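PDB 5ZVE: tRNA (cytosine(72)-C(5))-methyltransferase from Pyrococcus horikoshii, which transfers a methyl group from S-adenosyl-L-methionine to the C5 position of cytosine 72 in several tRNAs. Local coordinates for residues E99-Y102 against M106-A109; V125-P130 against L154-T159; Y66-L71 against T189-E194; P61-S64 against G70-F73; Y12-N15 against E21-K24. One frame throughout, in Å; residues are numbered along the deposited sequence.

Contact 1 (E99-Y102 against M106-A109)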
# COMPACT_ATOMS: atom_id res chain seq x y z
N GLU A 99 -0.25 -7.22 13.61
CA GLU A 99 0.47 -6.49 12.57
C GLU A 99 0.57 -5.00 12.90
O GLU A 99 1.56 -4.35 12.57
CB GLU A 99 -0.21 -6.68 11.20
CG GLU A 99 0.44 -5.91 10.06
CD GLU A 99 -0.27 -6.08 8.73
OE1 GLU A 99 -0.71 -7.21 8.43
OE2 GLU A 99 -0.39 -5.08 7.98
N SER A 100 -0.45 -4.46 13.56
CA SER A 100 -0.44 -3.05 13.94
C SER A 100 0.48 -2.82 15.15
O SER A 100 1.24 -1.85 15.17
CB SER A 100 -1.86 -2.56 14.22
OG SER A 100 -2.45 -3.31 15.27
N VAL A 101 0.41 -3.71 16.14
CA VAL A 101 1.32 -3.69 17.29
C VAL A 101 2.79 -3.78 16.84
O VAL A 101 3.66 -3.09 17.36
CB VAL A 101 1.00 -4.84 18.27
CG1 VAL A 101 2.11 -5.02 19.30
CG2 VAL A 101 -0.34 -4.61 18.95
N TYR A 102 3.02 -4.65 15.86
CA TYR A 102 4.31 -4.83 15.20
C TYR A 102 4.89 -3.51 14.69
O TYR A 102 6.10 -3.38 14.51
CB TYR A 102 4.13 -5.81 14.04
CG TYR A 102 5.39 -6.35 13.38
CD1 TYR A 102 6.23 -7.23 14.04
CD2 TYR A 102 5.68 -6.05 12.05
CE1 TYR A 102 7.36 -7.74 13.43
CE2 TYR A 102 6.80 -6.56 11.43
CZ TYR A 102 7.63 -7.41 12.12
OH TYR A 102 8.75 -7.93 11.51
N MET A 106 -1.01 0.43 19.97
CA MET A 106 -1.42 -0.19 21.22
C MET A 106 -2.24 -1.44 20.92
O MET A 106 -2.75 -1.58 19.81
CB MET A 106 -2.24 0.78 22.06
CG MET A 106 -1.59 2.13 22.29
SD MET A 106 -0.12 2.00 23.32
CE MET A 106 1.17 2.06 22.08
N LEU A 107 -2.40 -2.31 21.90
CA LEU A 107 -3.27 -3.46 21.73
C LEU A 107 -4.58 -3.23 22.46
O LEU A 107 -4.60 -3.01 23.67
CB LEU A 107 -2.60 -4.74 22.24
CG LEU A 107 -3.45 -6.00 22.11
CD1 LEU A 107 -3.83 -6.26 20.66
CD2 LEU A 107 -2.73 -7.21 22.69
N TYR A 108 -5.68 -3.27 21.72
CA TYR A 108 -7.00 -3.09 22.30
C TYR A 108 -7.69 -4.43 22.49
O TYR A 108 -7.32 -5.42 21.86
CB TYR A 108 -7.83 -2.15 21.43
CG TYR A 108 -7.18 -0.80 21.27
CD1 TYR A 108 -7.29 0.17 22.26
CD2 TYR A 108 -6.41 -0.50 20.15
CE1 TYR A 108 -6.68 1.41 22.13
CE2 TYR A 108 -5.80 0.73 20.01
CZ TYR A 108 -5.93 1.68 21.00
OH TYR A 108 -5.33 2.91 20.88
N ALA A 109 -8.70 -4.45 23.36
CA ALA A 109 -9.33 -5.69 23.80
C ALA A 109 -9.88 -6.56 22.66
O ALA A 109 -9.62 -7.76 22.64
CB ALA A 109 -10.44 -5.39 24.81
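Val101 and Leu107 meet where a helix of the PUA domain passes into an edge strand of its sheet. Val101 lies on helix 95-101. Leu107 starts the short strand 107-108 after a few residues of loop. The contact between the two segments is small, burying about 100 Å² in all.

The apolar part is carried by one branch of Val101. Its CG2 methyl lies 4.0 Å from Leu107 CB. The two side chains cross obliquely. CG1 of Val101 stands opposite the backbone N (chi1 168°), which places CG2 beside that nitrogen and on the side of the incoming strand. Leu107 offers only the root of its side chain here. Further out it packs on Val91, Ala93 and Val156, while Val101 reaches Val135 and Val158, so both residues belong to a larger apolar cluster within the core of the domain.

The polar part belongs to the backbone of the strand. Leu107 is hydrogen-bonded there to Ala155 and Val156 of strand 154-161, its neighbour in the sheet, which sets the place of the strand that Val101 packs on.

The CB of Met106 points away from the helix, and the side chain packs on Leu154 and Val158. It takes part through its backbone instead: Met106 O lies 4.0 Å from the same CG2 methyl of Val101.

Contact 2 (V125-P130 against L154-T159)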
# COMPACT_ATOMS: atom_id res chain seq x y z
N VAL A 125 4.10 -7.69 29.88
CA VAL A 125 3.69 -8.82 29.06
C VAL A 125 4.33 -8.78 27.69
O VAL A 125 4.76 -7.73 27.21
CB VAL A 125 2.15 -8.89 28.88
CG1 VAL A 125 1.42 -8.83 30.22
CG2 VAL A 125 1.66 -7.79 27.95
N GLN A 126 4.39 -9.94 27.05
CA GLN A 126 4.86 -10.02 25.68
C GLN A 126 3.67 -10.33 24.78
O GLN A 126 2.77 -11.07 25.17
CB GLN A 126 5.96 -11.07 25.52
CG GLN A 126 5.50 -12.51 25.75
CD GLN A 126 6.60 -13.50 25.47
OE1 GLN A 126 7.06 -13.64 24.33
NE2 GLN A 126 7.04 -14.21 26.50
N ILE A 127 3.66 -9.73 23.59
CA ILE A 127 2.56 -9.91 22.66
C ILE A 127 3.01 -10.73 21.46
O ILE A 127 3.98 -10.38 20.77
CB ILE A 127 1.99 -8.57 22.18
CG1 ILE A 127 1.54 -7.73 23.38
CG2 ILE A 127 0.84 -8.80 21.21
CD1 ILE A 127 1.19 -6.31 23.02
N ARG A 128 2.30 -11.82 21.21
CA ARG A 128 2.58 -12.67 20.06
C ARG A 128 1.37 -12.82 19.17
O ARG A 128 0.23 -12.75 19.63
CB ARG A 128 3.07 -14.03 20.53
CG ARG A 128 4.57 -14.06 20.77
CD ARG A 128 4.97 -15.27 21.55
NE ARG A 128 6.24 -15.08 22.25
CZ ARG A 128 7.43 -15.37 21.73
NH1 ARG A 128 7.51 -15.88 20.51
NH2 ARG A 128 8.53 -15.17 22.44
N ASP A 129 1.61 -13.01 17.88
CA ASP A 129 0.54 -13.28 16.93
C ASP A 129 0.12 -14.74 17.08
O ASP A 129 0.75 -15.48 17.84
CB ASP A 129 1.00 -12.92 15.50
CG ASP A 129 1.85 -13.99 14.83
OD1 ASP A 129 2.32 -14.96 15.47
OD2 ASP A 129 2.08 -13.84 13.61
N PRO A 130 -0.96 -15.18 16.38
CA PRO A 130 -1.44 -16.54 16.62
C PRO A 130 -0.42 -17.64 16.28
O PRO A 130 -0.62 -18.78 16.69
CB PRO A 130 -2.67 -16.65 15.72
CG PRO A 130 -3.14 -15.25 15.56
CD PRO A 130 -1.89 -14.43 15.51
N LEU A 154 -8.35 -0.18 26.17
CA LEU A 154 -6.92 -0.49 26.05
C LEU A 154 -6.55 -1.73 26.86
O LEU A 154 -6.77 -1.79 28.07
CB LEU A 154 -6.09 0.71 26.52
CG LEU A 154 -4.57 0.58 26.49
CD1 LEU A 154 -4.08 0.21 25.10
CD2 LEU A 154 -3.93 1.89 26.95
N ALA A 155 -5.97 -2.72 26.19
CA ALA A 155 -5.62 -3.98 26.83
C ALA A 155 -4.15 -4.03 27.21
O ALA A 155 -3.79 -4.39 28.34
CB ALA A 155 -5.98 -5.16 25.93
N VAL A 156 -3.28 -3.69 26.27
CA VAL A 156 -1.86 -3.60 26.56
C VAL A 156 -1.30 -2.30 26.01
O VAL A 156 -1.43 -2.01 24.82
CB VAL A 156 -1.06 -4.78 25.96
CG1 VAL A 156 0.42 -4.64 26.29
CG2 VAL A 156 -1.60 -6.11 26.46
N GLU A 157 -0.69 -1.51 26.88
CA GLU A 157 0.07 -0.36 26.43
C GLU A 157 1.41 -0.86 25.91
O GLU A 157 2.23 -1.35 26.68
CB GLU A 157 0.26 0.65 27.56
CG GLU A 157 1.10 1.86 27.18
CD GLU A 157 1.33 2.79 28.36
OE1 GLU A 157 0.75 2.55 29.44
OE2 GLU A 157 2.08 3.77 28.21
N VAL A 158 1.60 -0.75 24.60
CA VAL A 158 2.80 -1.29 23.96
C VAL A 158 3.93 -0.26 24.06
O VAL A 158 3.96 0.72 23.32
CB VAL A 158 2.54 -1.68 22.49
CG1 VAL A 158 3.78 -2.27 21.85
CG2 VAL A 158 1.40 -2.68 22.41
N THR A 159 4.85 -0.50 24.98
CA THR A 159 5.96 0.39 25.25
C THR A 159 7.21 -0.05 24.52
O THR A 159 8.18 0.70 24.42
CB THR A 159 6.25 0.45 26.75
OG1 THR A 159 6.51 -0.87 27.23
CG2 THR A 159 5.07 1.03 27.50
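Ile127 and Val156 reach toward each other tip to tip in the core of the PUA domain. Ile127 lies on strand 124-128 and Val156 on strand 154-161. The two strand segments run nearly at right angles, 100° between their directions, with axes 9.0 Å apart at closest approach. They are not neighbours in the sheet, so side chains bridge the gap.

The CB of Ile127 points toward the other strand. Its CG2 branch lies opposite the backbone N and takes no part. CG1 sits beside that nitrogen, and the chain continues extended from there (chi2 170°). This carries CD1 furthest out, and CD1 does all the touching. It lies 3.8 Å from Val156 CG1 and 3.7 Å from Val158 CG2, so one methyl is shared by two valines. The side chain of Ile127 is also covered by Val101, Ala93 and Val135.

Val125 makes the second approach. Its CG2 methyl comes 3.8 Å from Val156 CG1 and 4.0 Å from Val156 CG2. The Val156 CG1 methyl is therefore touched by both Val125 and Ile127. A classic beta bulge places Ala155 and Val156 together opposite Leu107.

Gln126 points away from the contact. Its OE1 takes two bonds from Arg128, from NE at 2.7 Å and from NH2.

Every group that meets across the two strands is an aliphatic methyl or methine. The contact thus rests on dispersion and the exclusion of water, and its four touching residues are all buried.

Contact 3 (Y66-L71 against T189-E194)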
# COMPACT_ATOMS: atom_id res chain seq x y z
N TYR A 66 12.40 14.23 -4.82
CA TYR A 66 11.83 13.79 -6.09
C TYR A 66 10.34 14.12 -6.21
O TYR A 66 9.84 14.42 -7.30
CB TYR A 66 12.02 12.28 -6.27
CG TYR A 66 13.45 11.85 -6.54
CD1 TYR A 66 14.09 12.21 -7.71
CD2 TYR A 66 14.12 11.02 -5.64
CE1 TYR A 66 15.39 11.80 -7.97
CE2 TYR A 66 15.42 10.60 -5.90
CZ TYR A 66 16.04 11.00 -7.06
OH TYR A 66 17.33 10.59 -7.34
N LEU A 67 9.63 14.06 -5.09
CA LEU A 67 8.21 14.39 -5.06
C LEU A 67 7.96 15.59 -4.16
O LEU A 67 8.00 15.45 -2.93
CB LEU A 67 7.38 13.21 -4.58
CG LEU A 67 7.25 11.97 -5.46
CD1 LEU A 67 6.58 10.90 -4.65
CD2 LEU A 67 6.44 12.27 -6.70
N PRO A 68 7.72 16.76 -4.76
CA PRO A 68 7.42 17.97 -3.98
C PRO A 68 6.22 17.79 -3.05
O PRO A 68 6.07 18.56 -2.10
CB PRO A 68 7.14 19.04 -5.05
CG PRO A 68 6.99 18.30 -6.33
CD PRO A 68 7.77 17.03 -6.20
N GLU A 69 5.38 16.80 -3.30
CA GLU A 69 4.27 16.53 -2.39
C GLU A 69 4.58 15.39 -1.43
O GLU A 69 3.71 14.93 -0.69
CB GLU A 69 2.99 16.22 -3.18
CG GLU A 69 3.03 14.94 -4.01
CD GLU A 69 3.59 15.16 -5.40
OE1 GLU A 69 4.74 15.64 -5.52
OE2 GLU A 69 2.88 14.86 -6.38
N GLY A 70 5.83 14.92 -1.42
CA GLY A 70 6.20 13.80 -0.58
C GLY A 70 6.87 14.14 0.74
O GLY A 70 7.83 14.91 0.78
N LEU A 71 6.38 13.54 1.82
CA LEU A 71 7.04 13.61 3.13
C LEU A 71 7.15 12.21 3.68
O LEU A 71 6.25 11.40 3.47
CB LEU A 71 6.26 14.49 4.11
CG LEU A 71 6.30 16.01 3.93
CD1 LEU A 71 5.34 16.67 4.89
CD2 LEU A 71 7.70 16.53 4.15
N THR A 189 3.34 6.73 -9.35
CA THR A 189 2.37 6.23 -10.32
C THR A 189 1.48 7.35 -10.88
O THR A 189 1.37 7.52 -12.09
CB THR A 189 1.47 5.13 -9.71
OG1 THR A 189 2.27 4.01 -9.33
CG2 THR A 189 0.41 4.69 -10.70
N ALA A 190 0.85 8.12 -9.99
CA ALA A 190 -0.03 9.21 -10.42
C ALA A 190 0.73 10.29 -11.18
O ALA A 190 0.22 10.87 -12.14
CB ALA A 190 -0.75 9.80 -9.22
N ARG A 191 1.95 10.58 -10.74
CA ARG A 191 2.80 11.53 -11.43
C ARG A 191 3.12 11.07 -12.86
O ARG A 191 3.02 11.85 -13.81
CB ARG A 191 4.10 11.74 -10.65
CG ARG A 191 3.96 12.72 -9.50
CD ARG A 191 4.13 14.15 -9.99
NE ARG A 191 4.13 15.11 -8.90
CZ ARG A 191 4.34 16.41 -9.05
NH1 ARG A 191 4.57 16.90 -10.26
NH2 ARG A 191 4.31 17.21 -8.00
N VAL A 192 3.52 9.81 -12.98
CA VAL A 192 3.91 9.23 -14.26
C VAL A 192 2.74 9.21 -15.25
O VAL A 192 2.94 9.19 -16.46
CB VAL A 192 4.48 7.81 -14.03
CG1 VAL A 192 4.59 7.02 -15.32
CG2 VAL A 192 5.83 7.90 -13.32
N LEU A 193 1.52 9.30 -14.73
CA LEU A 193 0.33 9.39 -15.58
C LEU A 193 0.23 10.75 -16.25
O LEU A 193 -0.33 10.87 -17.34
CB LEU A 193 -0.93 9.12 -14.76
CG LEU A 193 -2.23 9.09 -15.58
CD1 LEU A 193 -2.18 7.98 -16.63
CD2 LEU A 193 -3.45 8.91 -14.68
N GLU A 194 0.80 11.77 -15.60
CA GLU A 194 0.76 13.15 -16.08
C GLU A 194 -0.65 13.60 -16.48
O GLU A 194 -0.87 13.96 -17.64
CB GLU A 194 1.71 13.34 -17.27
CG GLU A 194 3.16 12.99 -16.99
CD GLU A 194 4.05 13.27 -18.19
OE1 GLU A 194 3.63 14.04 -19.08
OE2 GLU A 194 5.18 12.73 -18.25
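Leu67 opens the contact, its CD2 methyl lying 3.8 Å from Arg191 CG. The two side chains slide past each other in opposite directions. Leu67 also starts a type I beta turn that ends at Gly70, closed by a bond from Gly70 N to Leu67 O of 2.7 Å.

Pro68 follows in the turn. Its CG comes 3.3 Å from Arg191 NH2, the proline ring crossing the guanidinium at a slant.

Glu69 carries the main interaction, a salt bridge gripped by two nitrogens from the side. Arg191 NE bonds to Glu69 OE2 at 2.8 Å, using the syn lone pair of that oxygen. Arg191 NH2 bonds to Glu69 OE1 at 3.0 Å, meeting it 33° out of the carboxylate plane. The pairing is twisted, with carboxylate and guanidinium planes 59° apart. Both chains bend at chi2, which brings their charged ends together. Glu69 OE2 has a second partner in His214 NE2, so one oxygen serves two side chains. A methionine in place of Arg191 would probably leave the Glu69 carboxylate without its charged mate, held chiefly by His214 and freer to turn.

This contact joins the ferredoxin-like part to the methyltransferase part. The turn leads into strand 70-74, and Arg191 projects from helix 184-193. Arg191 also packs on Leu218 of helix 210-218 and on Ile349. The helix 184-193 lies against helix 210-218 through Ala190 and Leu193, and against strands 316-322 and 374-381 through Thr189.

Contact 4 (P61-S64 against G70-F73)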
# COMPACT_ATOMS: atom_id res chain seq x y z
N PRO A 61 9.03 14.94 10.17
CA PRO A 61 8.84 14.64 8.75
C PRO A 61 10.06 15.04 7.94
O PRO A 61 10.71 16.04 8.27
CB PRO A 61 7.62 15.48 8.37
CG PRO A 61 7.75 16.68 9.27
CD PRO A 61 8.34 16.18 10.57
N LEU A 62 10.39 14.27 6.91
CA LEU A 62 11.49 14.63 6.02
C LEU A 62 10.96 14.80 4.61
O LEU A 62 10.01 14.13 4.21
CB LEU A 62 12.59 13.56 6.07
CG LEU A 62 13.18 13.28 7.45
CD1 LEU A 62 14.19 12.16 7.37
CD2 LEU A 62 13.83 14.55 8.00
N ARG A 63 11.60 15.69 3.85
CA ARG A 63 11.13 16.03 2.50
C ARG A 63 11.70 15.10 1.43
O ARG A 63 12.85 14.67 1.51
CB ARG A 63 11.49 17.48 2.17
CG ARG A 63 10.57 18.52 2.80
CD ARG A 63 11.15 19.91 2.71
NE ARG A 63 12.26 20.07 3.64
CZ ARG A 63 12.23 20.81 4.73
NH1 ARG A 63 11.15 21.52 5.04
NH2 ARG A 63 13.29 20.87 5.51
N SER A 64 10.90 14.79 0.42
CA SER A 64 11.42 14.07 -0.73
C SER A 64 11.93 15.06 -1.77
O SER A 64 11.24 16.04 -2.08
CB SER A 64 10.36 13.14 -1.32
OG SER A 64 10.70 12.75 -2.64
N GLY A 70 5.83 14.92 -1.42
CA GLY A 70 6.20 13.80 -0.58
C GLY A 70 6.87 14.14 0.74
O GLY A 70 7.83 14.91 0.78
N LEU A 71 6.38 13.54 1.82
CA LEU A 71 7.04 13.61 3.13
C LEU A 71 7.15 12.21 3.68
O LEU A 71 6.25 11.40 3.47
CB LEU A 71 6.26 14.49 4.11
CG LEU A 71 6.30 16.01 3.93
CD1 LEU A 71 5.34 16.67 4.89
CD2 LEU A 71 7.70 16.53 4.15
N TYR A 72 8.23 11.92 4.39
CA TYR A 72 8.35 10.60 4.99
C TYR A 72 8.90 10.65 6.41
O TYR A 72 9.58 11.60 6.80
CB TYR A 72 9.21 9.68 4.10
CG TYR A 72 10.67 10.04 4.03
CD1 TYR A 72 11.57 9.54 4.96
CD2 TYR A 72 11.16 10.88 3.03
CE1 TYR A 72 12.91 9.86 4.91
CE2 TYR A 72 12.51 11.21 2.97
CZ TYR A 72 13.38 10.70 3.91
OH TYR A 72 14.71 11.02 3.87
N PHE A 73 8.59 9.61 7.17
CA PHE A 73 9.08 9.48 8.53
C PHE A 73 10.00 8.28 8.60
O PHE A 73 9.74 7.25 7.99
CB PHE A 73 7.92 9.33 9.52
CG PHE A 73 6.90 10.43 9.44
CD1 PHE A 73 5.88 10.38 8.51
CD2 PHE A 73 6.98 11.52 10.29
CE1 PHE A 73 4.94 11.40 8.44
CE2 PHE A 73 6.05 12.54 10.22
CZ PHE A 73 5.03 12.48 9.29
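Leu62 and Tyr72 face each other across a beta hairpin, the edge of the antiparallel sheet in the ferredoxin-like domain. They form a hydrogen-bonded pair: Leu62 N to Tyr72 O and Tyr72 N to Leu62 O are both 2.8 Å. Both donors lie in the plane of the carbonyl they meet. Arg63 and Leu71 form the next, non-hydrogen-bonded pair.

The conformation of Tyr72 explains its contact. Its CG lies between the backbone N and the carbonyl carbon (chi1 69°), which swings the ring across toward the neighbouring strand. Leu62 CB then sits over one face in a CH-pi contact, 3.9 Å from the ring centroid. Leu62 CD1 reaches further, to 3.6 Å from Tyr72 CE1. His35 stacks on the same tyrosine from the body of the sheet. A serine in place of Tyr72 would probably take away the ring face that Leu62 CB rests on and leave His35 without its stacking partner.

On the face of Arg63 and Leu71, the two side chains lie side by side and point the same way. Arg63 CG touches Leu71 CD2, while its chain bends at chi3 (-73°) and its NH1 forms a salt bridge with Glu48. Leu71 packs beyond the hairpin on Ile51 of helix 47-56.

At one end, Pro61 CB lies 3.8 Å from Phe73 CE2. At the other, Ser64 OG is hydrogen-bonded to Tyr66 N and Leu67 N, further on in the turn. Ser64 N donates to Gly70 O at 3.1 Å, from 42° above the carbonyl plane.

Contact 5 (Y12-N15 against E21-K24)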
# COMPACT_ATOMS: atom_id res chain seq x y z
N TYR A 12 10.10 -19.92 -6.19
CA TYR A 12 9.70 -19.02 -7.27
C TYR A 12 10.57 -17.77 -7.24
O TYR A 12 11.14 -17.38 -8.27
CB TYR A 12 8.22 -18.66 -7.14
CG TYR A 12 7.74 -17.64 -8.15
CD1 TYR A 12 7.28 -18.03 -9.40
CD2 TYR A 12 7.76 -16.28 -7.86
CE1 TYR A 12 6.85 -17.09 -10.33
CE2 TYR A 12 7.34 -15.34 -8.77
CZ TYR A 12 6.88 -15.75 -10.00
OH TYR A 12 6.46 -14.79 -10.90
N TYR A 13 10.69 -17.16 -6.07
CA TYR A 13 11.52 -15.97 -5.90
C TYR A 13 12.98 -16.25 -6.27
O TYR A 13 13.60 -15.46 -6.98
CB TYR A 13 11.44 -15.44 -4.47
CG TYR A 13 10.13 -14.76 -4.13
CD1 TYR A 13 9.35 -14.16 -5.11
CD2 TYR A 13 9.67 -14.73 -2.82
CE1 TYR A 13 8.15 -13.54 -4.79
CE2 TYR A 13 8.48 -14.11 -2.49
CZ TYR A 13 7.73 -13.52 -3.48
OH TYR A 13 6.54 -12.90 -3.14
N LYS A 14 13.52 -17.36 -5.77
CA LYS A 14 14.90 -17.73 -6.08
C LYS A 14 15.11 -17.87 -7.58
O LYS A 14 16.11 -17.40 -8.12
CB LYS A 14 15.30 -19.03 -5.37
CG LYS A 14 15.43 -18.90 -3.86
CD LYS A 14 15.59 -20.26 -3.18
CE LYS A 14 15.68 -20.10 -1.66
NZ LYS A 14 15.67 -21.41 -0.94
N ASN A 15 14.15 -18.50 -8.25
CA ASN A 15 14.23 -18.67 -9.69
C ASN A 15 14.15 -17.34 -10.43
O ASN A 15 14.81 -17.13 -11.44
CB ASN A 15 13.11 -19.58 -10.18
CG ASN A 15 13.39 -21.04 -9.91
OD1 ASN A 15 14.55 -21.45 -9.81
ND2 ASN A 15 12.33 -21.84 -9.77
N GLU A 21 19.36 -12.24 -3.94
CA GLU A 21 18.38 -11.17 -3.99
C GLU A 21 17.03 -11.60 -3.42
O GLU A 21 16.37 -10.82 -2.73
CB GLU A 21 18.20 -10.68 -5.43
CG GLU A 21 19.43 -9.99 -5.96
CD GLU A 21 19.66 -8.65 -5.30
OE1 GLU A 21 18.83 -7.74 -5.51
OE2 GLU A 21 20.66 -8.50 -4.56
N ALA A 22 16.64 -12.84 -3.71
CA ALA A 22 15.40 -13.40 -3.18
C ALA A 22 15.40 -13.40 -1.65
O ALA A 22 14.38 -13.10 -1.02
CB ALA A 22 15.18 -14.81 -3.70
N ASN A 23 16.54 -13.74 -1.06
CA ASN A 23 16.65 -13.79 0.39
C ASN A 23 16.61 -12.39 1.00
O ASN A 23 16.02 -12.19 2.07
CB ASN A 23 17.94 -14.51 0.81
CG ASN A 23 17.80 -16.03 0.76
OD1 ASN A 23 16.72 -16.58 0.96
ND2 ASN A 23 18.91 -16.71 0.48
N LYS A 24 17.22 -11.43 0.32
CA LYS A 24 17.21 -10.03 0.76
C LYS A 24 15.82 -9.43 0.68
O LYS A 24 15.43 -8.62 1.53
CB LYS A 24 18.18 -9.19 -0.06
CG LYS A 24 19.65 -9.44 0.22
CD LYS A 24 20.53 -8.83 -0.86
CE LYS A 24 22.00 -9.10 -0.59
NZ LYS A 24 22.87 -8.57 -1.67
O HOH W 1 17.64 -19.75 0.84
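Ala22 sits against Tyr13 and Lys14 where two consecutive helices, 7-17 and 19-29, pack as a helical pair, with Lys14 CA and Ala22 CA 5.2 Å apart. The helices follow each other almost directly in the chain.

The Ala22 methyl does the touching on its side. Its CB points at the first helix and lies 3.7 Å from both Tyr13 C and Lys14 N, over the peptide link between them. It also meets Tyr13 CB at 3.9 Å. A side chain of one carbon lets the backbones come this close. The Tyr13 ring leads away from the contact and packs on Leu279.

Lys14 brushes the same methyl with its CG. Beyond CG the chain is fully extended, and its NZ shares a water with Asn23. Lys14 NZ and Asn23 ND2 both donate to this water, at 3.1 Å and 3.3 Å, and both bonds are weak. Asn23 also packs on Tyr1 and Leu2.

Tyr12 OH bonds to Glu328 OE1 and Tyr327 N, and Glu21 OE1 to His367 NE2, which ties both helices to the methyltransferase part. The side chain of Tyr13 lies about 11 Å from that of Cys323, the predicted nucleophile.

The chemistry is close van der Waals packing of a methyl on a helix backbone. The polar link beside it is water-mediated and weak, so it is likely to add little to the hold.

Along the chain, contact 5 closes first, then contact 4, contact 1 and contact 2. Contact 3 begins on the strand that ends contact 4 and reaches over the whole PUA domain to helix 184-193. Contacts 4 and 5 both lie in the ferredoxin-like range, yet their centres are 30 Å apart. Contacts 3 and 4 share Gly70 and Leu71 on strand 70-74, with centres 13 Å apart. Contacts 1 and 2 touch within the PUA domain, 7 Å between centres, where strands 107-108 and 154-161 are neighbours in one sheet. Contact 3 alone joins two of these ranges, tying the ferredoxin-like part to the methyltransferase part.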